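Local coordinates for protein PT26-6P (Thermococcus sp., PDB 2WB7) that is of unknown function but is encoded by a mobile genetic element of euryarchaea and is built from three domains with novel folds, at residues Val94-Glu97 with Asn98-Tyr102; Glu409-Asn412 with Ala413-Ala417; Met418-Ser421 with Leu422-Lys425; Asn500-Leu503 with Glu504-Lys507; Asp509-Lys512 with Ala513-Ser517. One frame throughout, in Å; residues are numbered along the deposited sequence.

Contact 1 (Val94-Glu97 with Asn98-Tyr102); sequences VIDE and NNRTY
Asp-96 OD2 is gripped by two backbone amides: Asn-98 N and Arg-100 N each stand 2.7 Å from it, one above and one below the carboxylate plane. The other oxygen of the same carboxylate, Asp-96 OD1, takes the phenol proton of Tyr-102 OH at 2.6 Å on its anti side, and the ring and carboxylate planes stand 78° apart. With CG lodged between its own backbone N and carbonyl carbon (chi1 66°), the side chain of Asp-96 folds over the turn. Asp-96 O takes a third amide, Asn-99 N, at 3.0 Å. This is the closed end of a beta hairpin in an immunoglobulin-like domain: Val-94 and Tyr-102 form a hydrogen-bonded antiparallel pair, and Ile-95 and Thr-101 the non-hydrogen-bonded pair next to it. Asp-96 N then reaches Arg-100 O at 2.7 Å before the chain turns. With an alanine here, the amides of Asn-98 and Arg-100 and the hydroxyl of Tyr-102 would probably lose the carboxylate that receives them, leaving the turn freer to move. On the Val-94 side, CG1 packs on Tyr-102 CD1 at 4.0 Å, while Ile-95 bonds through its backbone to Glu-164 of strand 163-178.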
loop_
_atom_site.group_PDB
_atom_site.type_symbol
_atom_site.label_atom_id
_atom_site.label_comp_id
_atom_site.label_asym_id
_atom_site.label_seq_id
_atom_site.Cartn_x
_atom_site.Cartn_y
_atom_site.Cartn_z
ATOM N N VAL A 94 5.632 24.620 3.718
ATOM C CA VAL A 94 4.284 24.172 3.415
ATOM C C VAL A 94 3.339 24.963 4.292
ATOM O O VAL A 94 3.639 25.228 5.455
ATOM C CB VAL A 94 4.116 22.668 3.701
ATOM C CG1 VAL A 94 2.649 22.305 3.851
ATOM C CG2 VAL A 94 4.772 21.840 2.606
ATOM N N ILE A 95 2.208 25.367 3.737
ATOM C CA ILE A 95 1.252 26.126 4.519
ATOM C C ILE A 95 -0.135 25.507 4.418
ATOM O O ILE A 95 -0.597 25.171 3.327
ATOM C CB ILE A 95 1.238 27.629 4.103
ATOM C CG1 ILE A 95 0.175 28.397 4.887
ATOM C CG2 ILE A 95 1.016 27.780 2.605
ATOM C CD1 ILE A 95 0.138 29.870 4.577
ATOM N N ASP A 96 -0.790 25.327 5.557
ATOM C CA ASP A 96 -2.137 24.757 5.546
ATOM C C ASP A 96 -3.182 25.858 5.472
ATOM O O ASP A 96 -2.855 27.042 5.492
ATOM C CB ASP A 96 -2.390 23.867 6.768
ATOM C CG ASP A 96 -2.393 24.648 8.069
ATOM O OD1 ASP A 96 -2.186 24.008 9.123
ATOM O OD2 ASP A 96 -2.583 25.890 8.042
ATOM N N GLU A 97 -4.442 25.451 5.392
ATOM C CA GLU A 97 -5.542 26.383 5.237
ATOM C C GLU A 97 -5.828 27.165 6.514
ATOM O O GLU A 97 -6.877 27.775 6.631
ATOM C CB GLU A 97 -6.798 25.632 4.806
ATOM C CG GLU A 97 -7.415 24.803 5.930
ATOM C CD GLU A 97 -8.378 23.723 5.437
ATOM O OE1 GLU A 97 -8.086 23.062 4.403
ATOM O OE2 GLU A 97 -9.423 23.524 6.105
ATOM N N ASN A 98 -4.917 27.135 7.481
ATOM C CA ASN A 98 -5.014 28.021 8.643
ATOM C C ASN A 98 -3.736 28.819 8.817
ATOM O O ASN A 98 -3.404 29.226 9.933
ATOM C CB ASN A 98 -5.252 27.243 9.934
ATOM C CG ASN A 98 -6.325 26.200 9.791
ATOM O OD1 ASN A 98 -7.476 26.518 9.481
ATOM N ND2 ASN A 98 -5.958 24.932 10.015
ATOM N N ASN A 99 -3.006 29.031 7.729
ATOM C CA ASN A 99 -1.748 29.751 7.816
ATOM C C ASN A 99 -0.832 29.131 8.846
ATOM O O ASN A 99 -0.072 29.822 9.523
ATOM C CB ASN A 99 -1.999 31.208 8.171
ATOM C CG ASN A 99 -2.763 31.934 7.094
ATOM O OD1 ASN A 99 -3.916 32.319 7.292
ATOM N ND2 ASN A 99 -2.133 32.113 5.932
ATOM N N ARG A 100 -0.928 27.819 8.987
ATOM C CA ARG A 100 0.079 27.117 9.749
ATOM C C ARG A 100 1.115 26.570 8.772
ATOM O O ARG A 100 0.763 26.096 7.679
ATOM C CB ARG A 100 -0.534 26.008 10.587
ATOM C CG ARG A 100 0.352 25.620 11.722
ATOM C CD ARG A 100 -0.377 24.707 12.676
ATOM N NE ARG A 100 0.534 24.130 13.666
ATOM C CZ ARG A 100 0.519 22.848 14.028
ATOM N NH1 ARG A 100 -0.349 22.005 13.470
ATOM N NH2 ARG A 100 1.379 22.404 14.935
ATOM N N THR A 101 2.387 26.655 9.156
ATOM C CA THR A 101 3.466 26.328 8.234
ATOM C C THR A 101 4.306 25.165 8.725
ATOM O O THR A 101 4.599 25.075 9.915
ATOM C CB THR A 101 4.406 27.528 8.027
ATOM O OG1 THR A 101 5.014 27.876 9.272
ATOM C CG2 THR A 101 3.645 28.722 7.494
ATOM N N TYR A 102 4.731 24.297 7.812
ATOM C CA TYR A 102 5.554 23.166 8.213
ATOM C C TYR A 102 6.834 23.011 7.406
ATOM O O TYR A 102 6.880 23.310 6.217
ATOM C CB TYR A 102 4.775 21.862 8.097
ATOM C CG TYR A 102 3.319 21.899 8.478
ATOM C CD1 TYR A 102 2.429 22.759 7.850
ATOM C CD2 TYR A 102 2.818 21.013 9.428
ATOM C CE1 TYR A 102 1.085 22.756 8.178
ATOM C CE2 TYR A 102 1.476 21.000 9.767
ATOM C CZ TYR A 102 0.612 21.871 9.137
ATOM O OH TYR A 102 -0.730 21.865 9.465
#

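Contact 2 (Glu409-Asn412 with Ala413-Ala417); sequences EKIN and ATTKA
Thr-415 OG1 gives its hydrogen to Ile-411 O, 2.6 Å away, one helical turn back. The amide of the same residue, Thr-415 N, bonds to that carbonyl oxygen as well, at 3.1 Å, and the two donors come in from opposite faces of the carbonyl plane. One residue earlier the pattern repeats: Lys-410 O accepts Thr-414 OG1 at 2.9 Å and Thr-414 N at 3.0 Å, again one on each face. Both threonines owe this to the same torsion: chi1 of -54° sets OG1 beside the backbone N, facing back down the helix, and sends the methyl CG2 anti to that N. Ile-411 CG2 lies 4.1 Å from Thr-415 OG1, the two side chains crossing at a slant. Asn-412 O carries the ladder on to Lys-416 N.

Outside this shell, helix 408-438 leans on its neighbours. Ile-411 packs against Leu-402 and Tyr-403 of helix 393-404, Thr-414 meets Leu-399 of that same helix, and Thr-415 rests on Ala-466 in the loop between helices 442-465 and 471-499. Lys-410 sends its amine back to a salt bridge with Asp-407, just ahead of the helix.

On this partly packed side of a helix in the helical domain, the two hydroxyls therefore spend their protons on the helix's own backbone. Thr-415, the buried one of the pair, can sit against an apolar neighbour with its donor satisfied, and two successive carbonyls each hold two hydrogens, which should fix the rotation of both threonine side chains.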
loop_
_atom_site.group_PDB
_atom_site.type_symbol
_atom_site.label_atom_id
_atom_site.label_comp_id
_atom_site.label_asym_id
_atom_site.label_seq_id
_atom_site.Cartn_x
_atom_site.Cartn_y
_atom_site.Cartn_z
ATOM N N GLU A 409 -23.128 -49.118 -7.119
ATOM C CA GLU A 409 -23.956 -49.161 -5.946
ATOM C C GLU A 409 -23.239 -48.471 -4.787
ATOM O O GLU A 409 -23.871 -47.868 -3.918
ATOM C CB GLU A 409 -24.277 -50.609 -5.598
ATOM C CG GLU A 409 -25.119 -50.761 -4.355
ATOM C CD GLU A 409 -25.078 -52.176 -3.780
ATOM O OE1 GLU A 409 -26.061 -52.560 -3.103
ATOM O OE2 GLU A 409 -24.070 -52.902 -3.998
ATOM N N LYS A 410 -21.914 -48.558 -4.772
ATOM C CA LYS A 410 -21.146 -47.923 -3.706
ATOM C C LYS A 410 -20.966 -46.437 -4.009
ATOM O O LYS A 410 -20.942 -45.586 -3.111
ATOM C CB LYS A 410 -19.780 -48.592 -3.550
ATOM C CG LYS A 410 -19.776 -49.868 -2.735
ATOM C CD LYS A 410 -18.363 -50.143 -2.244
ATOM C CE LYS A 410 -18.257 -51.463 -1.483
ATOM N NZ LYS A 410 -18.319 -52.610 -2.413
ATOM N N ILE A 411 -20.810 -46.140 -5.289
ATOM C CA ILE A 411 -20.771 -44.762 -5.702
ATOM C C ILE A 411 -22.052 -44.122 -5.198
ATOM O O ILE A 411 -22.029 -43.019 -4.661
ATOM C CB ILE A 411 -20.649 -44.641 -7.216
ATOM C CG1 ILE A 411 -19.199 -44.921 -7.624
ATOM C CG2 ILE A 411 -21.062 -43.267 -7.658
ATOM C CD1 ILE A 411 -19.012 -45.272 -9.058
ATOM N N ASN A 412 -23.162 -44.838 -5.347
ATOM C CA ASN A 412 -24.456 -44.361 -4.888
ATOM C C ASN A 412 -24.527 -44.184 -3.382
ATOM O O ASN A 412 -24.975 -43.159 -2.891
ATOM C CB ASN A 412 -25.554 -45.306 -5.353
ATOM C CG ASN A 412 -25.948 -45.076 -6.799
ATOM O OD1 ASN A 412 -25.606 -44.057 -7.396
ATOM N ND2 ASN A 412 -26.678 -46.020 -7.368
ATOM N N ALA A 413 -24.074 -45.180 -2.639
ATOM C CA ALA A 413 -24.107 -45.107 -1.184
ATOM C C ALA A 413 -23.394 -43.855 -0.696
ATOM O O ALA A 413 -23.923 -43.106 0.126
ATOM C CB ALA A 413 -23.475 -46.341 -0.590
ATOM N N THR A 414 -22.189 -43.640 -1.219
ATOM C CA THR A 414 -21.309 -42.547 -0.804
ATOM C C THR A 414 -21.887 -41.170 -1.123
ATOM O O THR A 414 -21.912 -40.272 -0.272
ATOM C CB THR A 414 -19.956 -42.698 -1.510
ATOM O OG1 THR A 414 -19.454 -44.008 -1.241
ATOM C CG2 THR A 414 -18.932 -41.643 -1.050
ATOM N N THR A 415 -22.319 -41.012 -2.370
ATOM C CA THR A 415 -22.976 -39.808 -2.829
ATOM C C THR A 415 -24.055 -39.414 -1.840
ATOM O O THR A 415 -24.097 -38.285 -1.360
ATOM C CB THR A 415 -23.680 -40.057 -4.171
ATOM O OG1 THR A 415 -22.753 -40.605 -5.114
ATOM C CG2 THR A 415 -24.244 -38.768 -4.716
ATOM N N LYS A 416 -24.936 -40.362 -1.556
ATOM C CA LYS A 416 -26.025 -40.150 -0.636
ATOM C C LYS A 416 -25.514 -39.743 0.740
ATOM O O LYS A 416 -26.053 -38.851 1.376
ATOM C CB LYS A 416 -26.857 -41.423 -0.533
ATOM C CG LYS A 416 -28.031 -41.294 0.411
ATOM C CD LYS A 416 -28.709 -42.651 0.658
ATOM C CE LYS A 416 -29.975 -42.492 1.500
ATOM N NZ LYS A 416 -29.737 -41.662 2.741
ATOM N N ALA A 417 -24.461 -40.396 1.195
ATOM C CA ALA A 417 -23.874 -40.073 2.493
ATOM C C ALA A 417 -23.395 -38.621 2.522
ATOM O O ALA A 417 -23.684 -37.861 3.456
ATOM C CB ALA A 417 -22.727 -41.009 2.785
#

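Contact 3 (Met418-Ser421 with Leu422-Lys425); sequences MINS and LQEK
Leu-422 lays its branch over the end of the turn before it, with CG 3.6 Å from Met-418 O, the carbonyl that also accepts Leu-422 N at 3.0 Å. One residue on, Gln-423 repeats the overlap: its stem lies over the carbonyl of Ile-419, with Gln-423 CB 3.4 Å from Ile-419 O, and farther out Gln-423 CD comes to 4.0 Å from the methyl Ile-419 CG2. Glu-424 sets CB 3.3 Å from Ser-421 O before its chain turns off at chi2, and its carboxylate lies close to the acids of Asp-427 and Glu-428. Ser-421 O itself bonds to Lys-425 N at 3.0 Å, and the lysine stem passes alongside, Lys-425 CG at 3.9 Å from that oxygen.

The backbone bonds here are the regular i to i+4 ladder of helix 408-438, one of the long helices of the helical domain, and the side chains sort themselves by face. The selenomethionine at Met-418 reaches out to Leu-462 of helix 442-465 and Leu-399 of helix 393-404. Ile-419 and Leu-422 both pack on Ile-459 of helix 442-465, so the apolar seam continues across the turn, while Asn-420, Gln-423 and Glu-424 take the exposed face.

Lys-425 is the exception, a buried lysine on the packed side. Kinks near 87° at chi3 and chi4 turn NZ to the carboxylates of Glu-485 and Asp-489 and to the carbonyls of Thr-387 and Tyr-388. With two acids and two carbonyls about it, the amine is likely to stay protonated even though it is buried.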
loop_
_atom_site.group_PDB
_atom_site.type_symbol
_atom_site.label_atom_id
_atom_site.label_comp_id
_atom_site.label_asym_id
_atom_site.label_seq_id
_atom_site.Cartn_x
_atom_site.Cartn_y
_atom_site.Cartn_z
HETATM N N MSE A 418 -22.653 -38.252 1.483
HETATM C CA MSE A 418 -22.103 -36.911 1.346
HETATM C C MSE A 418 -23.194 -35.876 1.289
HETATM O O MSE A 418 -23.053 -34.796 1.860
HETATM C CB MSE A 418 -21.264 -36.810 0.077
HETATM C CG MSE A 418 -19.834 -37.244 0.261
HETATM SE SE MSE A 418 -18.995 -37.547 -1.453
HETATM C CE MSE A 418 -17.167 -37.745 -0.843
ATOM N N ILE A 419 -24.266 -36.205 0.575
ATOM C CA ILE A 419 -25.383 -35.297 0.425
ATOM C C ILE A 419 -26.064 -35.009 1.754
ATOM O O ILE A 419 -26.515 -33.894 1.999
ATOM C CB ILE A 419 -26.398 -35.826 -0.568
ATOM C CG1 ILE A 419 -25.850 -35.666 -1.981
ATOM C CG2 ILE A 419 -27.695 -35.059 -0.436
ATOM C CD1 ILE A 419 -26.503 -36.559 -3.003
ATOM N N ASN A 420 -26.130 -36.005 2.621
ATOM C CA ASN A 420 -26.659 -35.778 3.961
ATOM C C ASN A 420 -25.834 -34.766 4.721
ATOM O O ASN A 420 -26.362 -33.911 5.424
ATOM C CB ASN A 420 -26.727 -37.086 4.743
ATOM C CG ASN A 420 -27.986 -37.870 4.434
ATOM O OD1 ASN A 420 -28.955 -37.321 3.894
ATOM N ND2 ASN A 420 -27.990 -39.162 4.776
ATOM N N SER A 421 -24.526 -34.864 4.573
ATOM C CA SER A 421 -23.636 -33.946 5.243
ATOM C C SER A 421 -23.812 -32.520 4.732
ATOM O O SER A 421 -23.814 -31.582 5.515
ATOM C CB SER A 421 -22.204 -34.411 5.067
ATOM O OG SER A 421 -21.942 -35.517 5.904
ATOM N N LEU A 422 -23.985 -32.362 3.424
ATOM C CA LEU A 422 -24.209 -31.039 2.849
ATOM C C LEU A 422 -25.561 -30.464 3.264
ATOM O O LEU A 422 -25.686 -29.267 3.555
ATOM C CB LEU A 422 -24.091 -31.078 1.330
ATOM C CG LEU A 422 -22.663 -31.375 0.860
ATOM C CD1 LEU A 422 -22.612 -31.624 -0.627
ATOM C CD2 LEU A 422 -21.709 -30.266 1.261
ATOM N N GLN A 423 -26.578 -31.317 3.285
ATOM C CA GLN A 423 -27.873 -30.907 3.786
ATOM C C GLN A 423 -27.704 -30.334 5.186
ATOM O O GLN A 423 -28.341 -29.339 5.554
ATOM C CB GLN A 423 -28.830 -32.089 3.795
ATOM C CG GLN A 423 -29.743 -32.140 2.577
ATOM C CD GLN A 423 -30.226 -33.555 2.245
ATOM O OE1 GLN A 423 -29.877 -34.532 2.928
ATOM N NE2 GLN A 423 -31.028 -33.668 1.184
ATOM N N GLU A 424 -26.828 -30.952 5.966
ATOM C CA GLU A 424 -26.594 -30.469 7.310
ATOM C C GLU A 424 -25.925 -29.103 7.294
ATOM O O GLU A 424 -26.352 -28.199 7.995
ATOM C CB GLU A 424 -25.769 -31.467 8.118
ATOM C CG GLU A 424 -25.196 -30.889 9.401
ATOM C CD GLU A 424 -26.262 -30.387 10.385
ATOM O OE1 GLU A 424 -25.887 -30.028 11.523
ATOM O OE2 GLU A 424 -27.468 -30.335 10.029
ATOM N N LYS A 425 -24.882 -28.943 6.493
ATOM C CA LYS A 425 -24.237 -27.635 6.340
ATOM C C LYS A 425 -25.232 -26.569 5.875
ATOM O O LYS A 425 -25.136 -25.410 6.259
ATOM C CB LYS A 425 -23.036 -27.729 5.386
ATOM C CG LYS A 425 -21.796 -28.337 6.048
ATOM C CD LYS A 425 -20.824 -28.915 5.047
ATOM C CE LYS A 425 -19.854 -27.871 4.504
ATOM N NZ LYS A 425 -18.659 -27.748 5.370
#

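Contact 4 (Asn500-Leu503 with Glu504-Lys507); sequences NGDL and EQAK
Asp-502 is the N-cap of helix 503-523: its OD1 accepts Gln-505 N at 3.1 Å in a nearly straight bond (164° at the hydrogen), the amide arriving from above the carboxylate plane. CG stands anti to Asp-502's own backbone N (chi1 -168°), which swings the carboxylate round to the first turn. The backbone bonds follow, Ala-506 N to Asp-502 O at 3.2 Å and a weak one from Lys-507 N to Leu-503 O.

Charge comes next. Glu-504 bends at chi2 and brings OE1 to 3.0 Å from Asp-502 OD1, the two side chains crossing at about a right angle with their carboxylate planes 67° apart. Asp-352 adds another acid close to Asp-502 OD2. What probably eases this crowd is the helix start, the bond from Asp-502 OD2 to His-354 NE2 in strand 350-364, and a long, weak ion pair from Glu-504 OE2 to Arg-149. Replacing Asp-502 by an alanine would probably leave Gln-505 N without its capping acceptor and His-354 NE2 without this partner.

The apolar contacts lie on another side of the turn. Ala-506 and Lys-507 touch Tyr-447 of helix 442-465, as does Leu-503. From Leu-503 the methyl CD1 meets Ala-506 CB at 4.1 Å and, at the same distance, Lys-507 CG.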
loop_
_atom_site.group_PDB
_atom_site.type_symbol
_atom_site.label_atom_id
_atom_site.label_comp_id
_atom_site.label_asym_id
_atom_site.label_seq_id
_atom_site.Cartn_x
_atom_site.Cartn_y
_atom_site.Cartn_z
ATOM N N ASN A 500 -20.527 -10.249 13.124
ATOM C CA ASN A 500 -19.824 -9.949 14.375
ATOM C C ASN A 500 -18.805 -8.837 14.334
ATOM O O ASN A 500 -17.900 -8.804 15.166
ATOM C CB ASN A 500 -19.160 -11.186 14.949
ATOM C CG ASN A 500 -20.151 -12.258 15.261
ATOM O OD1 ASN A 500 -20.754 -12.823 14.352
ATOM N ND2 ASN A 500 -20.352 -12.537 16.555
ATOM N N GLY A 501 -18.947 -7.926 13.382
ATOM C CA GLY A 501 -18.145 -6.716 13.408
ATOM C C GLY A 501 -16.851 -6.751 12.622
ATOM O O GLY A 501 -15.951 -5.953 12.875
ATOM N N ASP A 502 -16.745 -7.652 11.657
ATOM C CA ASP A 502 -15.607 -7.621 10.765
ATOM C C ASP A 502 -16.062 -7.726 9.335
ATOM O O ASP A 502 -15.857 -8.741 8.682
ATOM C CB ASP A 502 -14.642 -8.750 11.084
ATOM C CG ASP A 502 -13.314 -8.588 10.384
ATOM O OD1 ASP A 502 -13.214 -7.677 9.536
ATOM O OD2 ASP A 502 -12.378 -9.375 10.676
ATOM N N LEU A 503 -16.673 -6.665 8.841
ATOM C CA LEU A 503 -17.202 -6.669 7.492
ATOM C C LEU A 503 -16.093 -6.622 6.440
ATOM O O LEU A 503 -16.275 -7.086 5.307
ATOM C CB LEU A 503 -18.168 -5.504 7.328
ATOM C CG LEU A 503 -18.778 -5.314 5.947
ATOM C CD1 LEU A 503 -19.389 -6.628 5.358
ATOM C CD2 LEU A 503 -19.807 -4.166 6.024
ATOM N N GLU A 504 -14.940 -6.069 6.804
ATOM C CA GLU A 504 -13.831 -6.000 5.858
ATOM C C GLU A 504 -13.383 -7.397 5.497
ATOM O O GLU A 504 -13.363 -7.759 4.324
ATOM C CB GLU A 504 -12.654 -5.223 6.426
ATOM C CG GLU A 504 -12.998 -3.804 6.892
ATOM C CD GLU A 504 -13.335 -3.711 8.402
ATOM O OE1 GLU A 504 -13.594 -4.768 9.043
ATOM O OE2 GLU A 504 -13.350 -2.570 8.941
ATOM N N GLN A 505 -13.009 -8.187 6.503
ATOM C CA GLN A 505 -12.564 -9.553 6.231
ATOM C C GLN A 505 -13.682 -10.404 5.605
ATOM O O GLN A 505 -13.418 -11.311 4.811
ATOM C CB GLN A 505 -11.964 -10.219 7.472
ATOM C CG GLN A 505 -11.188 -11.487 7.129
ATOM C CD GLN A 505 -10.286 -11.963 8.247
ATOM O OE1 GLN A 505 -9.278 -11.322 8.584
ATOM N NE2 GLN A 505 -10.630 -13.113 8.822
ATOM N N ALA A 506 -14.926 -10.073 5.949
ATOM C CA ALA A 506 -16.102 -10.693 5.356
ATOM C C ALA A 506 -16.120 -10.508 3.846
ATOM O O ALA A 506 -16.519 -11.402 3.103
ATOM C CB ALA A 506 -17.341 -10.111 5.961
ATOM N N LYS A 507 -15.704 -9.337 3.385
ATOM C CA LYS A 507 -15.765 -9.051 1.959
ATOM C C LYS A 507 -14.708 -9.830 1.197
ATOM O O LYS A 507 -14.877 -10.182 0.029
ATOM C CB LYS A 507 -15.630 -7.553 1.706
ATOM C CG LYS A 507 -16.809 -6.738 2.205
ATOM C CD LYS A 507 -16.554 -5.241 1.997
ATOM C CE LYS A 507 -17.844 -4.505 1.632
ATOM N NZ LYS A 507 -17.591 -3.050 1.412
#

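Contact 5 (Asp509-Lys512 with Ala513-Ser517); sequences DAEK and AKEYS
Asp-509 O receives Ala-513 N at 2.9 Å, Ala-510 O receives Lys-514 N at 3.1 Å, and Lys-512 O receives Tyr-516 N at 3.0 Å: about two and a half regular turns in the middle of helix 503-523, in the helical domain. Lys-512 O also takes a weak bond from Glu-515 N.

The side chains of Lys-512, Glu-515 and Tyr-516 meet on one flank. Lys-512 curls forward through bends at chi2 and chi3 (-48° and -85°), bringing NZ to 3.0 Å from Glu-515 OE1 on its syn side, a salt bridge spanning three residues. On the way its CE passes Tyr-516 CE2 at 4.0 Å, while Tyr-516 CD2 presents a ring edge to Lys-512 O at 3.2 Å. Asp-12 gathers both ends: its OD1 pairs with the amine of Lys-512 and bonds to Tyr-516 OH, so that Lys-512 bridges Asp-12 and Glu-515. Tyr-490 of helix 471-499 meets the Tyr-516 ring edge to face, and Asp-509 holds Lys-497 of that same helix and Ser-382.

Glu-511 bends at chi2 to set its carboxylate against that of Glu-515, their planes 68° apart, with Glu-511 OE2 modelled 2.6 Å from Glu-515 OE2. A proton shared between the two acids is possible, but the model at this resolution cannot settle it.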
loop_
_atom_site.group_PDB
_atom_site.type_symbol
_atom_site.label_atom_id
_atom_site.label_comp_id
_atom_site.label_asym_id
_atom_site.label_seq_id
_atom_site.Cartn_x
_atom_site.Cartn_y
_atom_site.Cartn_z
ATOM N N ASP A 509 -13.653 -12.965 2.168
ATOM C CA ASP A 509 -14.262 -14.280 2.085
ATOM C C ASP A 509 -15.304 -14.317 0.957
ATOM O O ASP A 509 -15.271 -15.218 0.122
ATOM C CB ASP A 509 -14.856 -14.680 3.435
ATOM C CG ASP A 509 -13.787 -14.961 4.474
ATOM O OD1 ASP A 509 -12.691 -15.401 4.064
ATOM O OD2 ASP A 509 -14.037 -14.754 5.688
ATOM N N ALA A 510 -16.193 -13.325 0.912
ATOM C CA ALA A 510 -17.270 -13.316 -0.076
ATOM C C ALA A 510 -16.730 -13.270 -1.485
ATOM O O ALA A 510 -17.281 -13.900 -2.381
ATOM C CB ALA A 510 -18.230 -12.168 0.161
ATOM N N GLU A 511 -15.636 -12.546 -1.679
ATOM C CA GLU A 511 -14.975 -12.494 -2.987
ATOM C C GLU A 511 -14.365 -13.834 -3.392
ATOM O O GLU A 511 -14.439 -14.244 -4.563
ATOM C CB GLU A 511 -13.894 -11.431 -2.983
ATOM C CG GLU A 511 -12.840 -11.622 -4.066
ATOM C CD GLU A 511 -13.394 -11.395 -5.466
ATOM O OE1 GLU A 511 -14.378 -10.623 -5.599
ATOM O OE2 GLU A 511 -12.853 -12.000 -6.424
ATOM N N LYS A 512 -13.736 -14.505 -2.429
ATOM C CA LYS A 512 -13.201 -15.846 -2.674
ATOM C C LYS A 512 -14.327 -16.777 -3.065
ATOM O O LYS A 512 -14.172 -17.604 -3.960
ATOM C CB LYS A 512 -12.512 -16.407 -1.434
ATOM C CG LYS A 512 -11.268 -15.651 -1.033
ATOM C CD LYS A 512 -10.372 -15.427 -2.243
ATOM C CE LYS A 512 -9.462 -16.620 -2.500
ATOM N NZ LYS A 512 -8.610 -16.391 -3.714
ATOM N N ALA A 513 -15.460 -16.644 -2.377
ATOM C CA ALA A 513 -16.660 -17.417 -2.703
ATOM C C ALA A 513 -16.971 -17.266 -4.181
ATOM O O ALA A 513 -17.000 -18.240 -4.925
ATOM C CB ALA A 513 -17.838 -16.966 -1.862
ATOM N N LYS A 514 -17.192 -16.030 -4.609
ATOM C CA LYS A 514 -17.552 -15.787 -5.998
ATOM C C LYS A 514 -16.550 -16.468 -6.932
ATOM O O LYS A 514 -16.912 -16.962 -8.002
ATOM C CB LYS A 514 -17.622 -14.290 -6.274
ATOM C CG LYS A 514 -18.062 -13.948 -7.677
ATOM C CD LYS A 514 -19.528 -14.376 -7.917
ATOM C CE LYS A 514 -19.804 -14.623 -9.424
ATOM N NZ LYS A 514 -19.384 -13.474 -10.325
ATOM N N GLU A 515 -15.287 -16.494 -6.526
ATOM C CA GLU A 515 -14.236 -17.015 -7.399
ATOM C C GLU A 515 -14.334 -18.520 -7.565
ATOM O O GLU A 515 -14.381 -19.018 -8.683
ATOM C CB GLU A 515 -12.860 -16.644 -6.863
ATOM C CG GLU A 515 -12.492 -15.190 -7.081
ATOM C CD GLU A 515 -11.177 -14.828 -6.395
ATOM O OE1 GLU A 515 -10.456 -15.765 -5.966
ATOM O OE2 GLU A 515 -10.871 -13.612 -6.275
ATOM N N TYR A 516 -14.370 -19.241 -6.447
ATOM C CA TYR A 516 -14.482 -20.689 -6.465
ATOM C C TYR A 516 -15.810 -21.155 -7.071
ATOM O O TYR A 516 -15.886 -22.183 -7.739
ATOM C CB TYR A 516 -14.308 -21.237 -5.044
ATOM C CG TYR A 516 -12.873 -21.233 -4.581
ATOM C CD1 TYR A 516 -12.216 -22.419 -4.250
ATOM C CD2 TYR A 516 -12.163 -20.036 -4.505
ATOM C CE1 TYR A 516 -10.884 -22.404 -3.832
ATOM C CE2 TYR A 516 -10.848 -20.011 -4.092
ATOM C CZ TYR A 516 -10.210 -21.193 -3.764
ATOM O OH TYR A 516 -8.900 -21.145 -3.373
ATOM N N SER A 517 -16.865 -20.402 -6.836
ATOM C CA SER A 517 -18.110 -20.722 -7.472
ATOM C C SER A 517 -17.952 -20.660 -8.988
ATOM O O SER A 517 -18.387 -21.566 -9.694
ATOM C CB SER A 517 -19.210 -19.790 -6.990
ATOM O OG SER A 517 -20.403 -20.041 -7.700
#

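How the contacts relate
Contact 1 stands apart: a hairpin turn in an immunoglobulin-like domain, about 74 Å from contact 2 between centres, where a side-chain carboxylate collects backbone amides. The other four belong to the helical domain. Contacts 2 and 3 adjoin on helix 408-438, and contacts 4 and 5 adjoin on helix 503-523; contacts 3 and 5 lie about 20 Å apart between centres. All five mix buried and exposed residues, with exposed ones outnumbering buried ones in contacts 1 and 2. Hydroxyls serve the backbone in contact 2, apolar faces and a buried lysine mark contact 3, a cap begins the helix in contact 4, and charged side chains dominate contact 5.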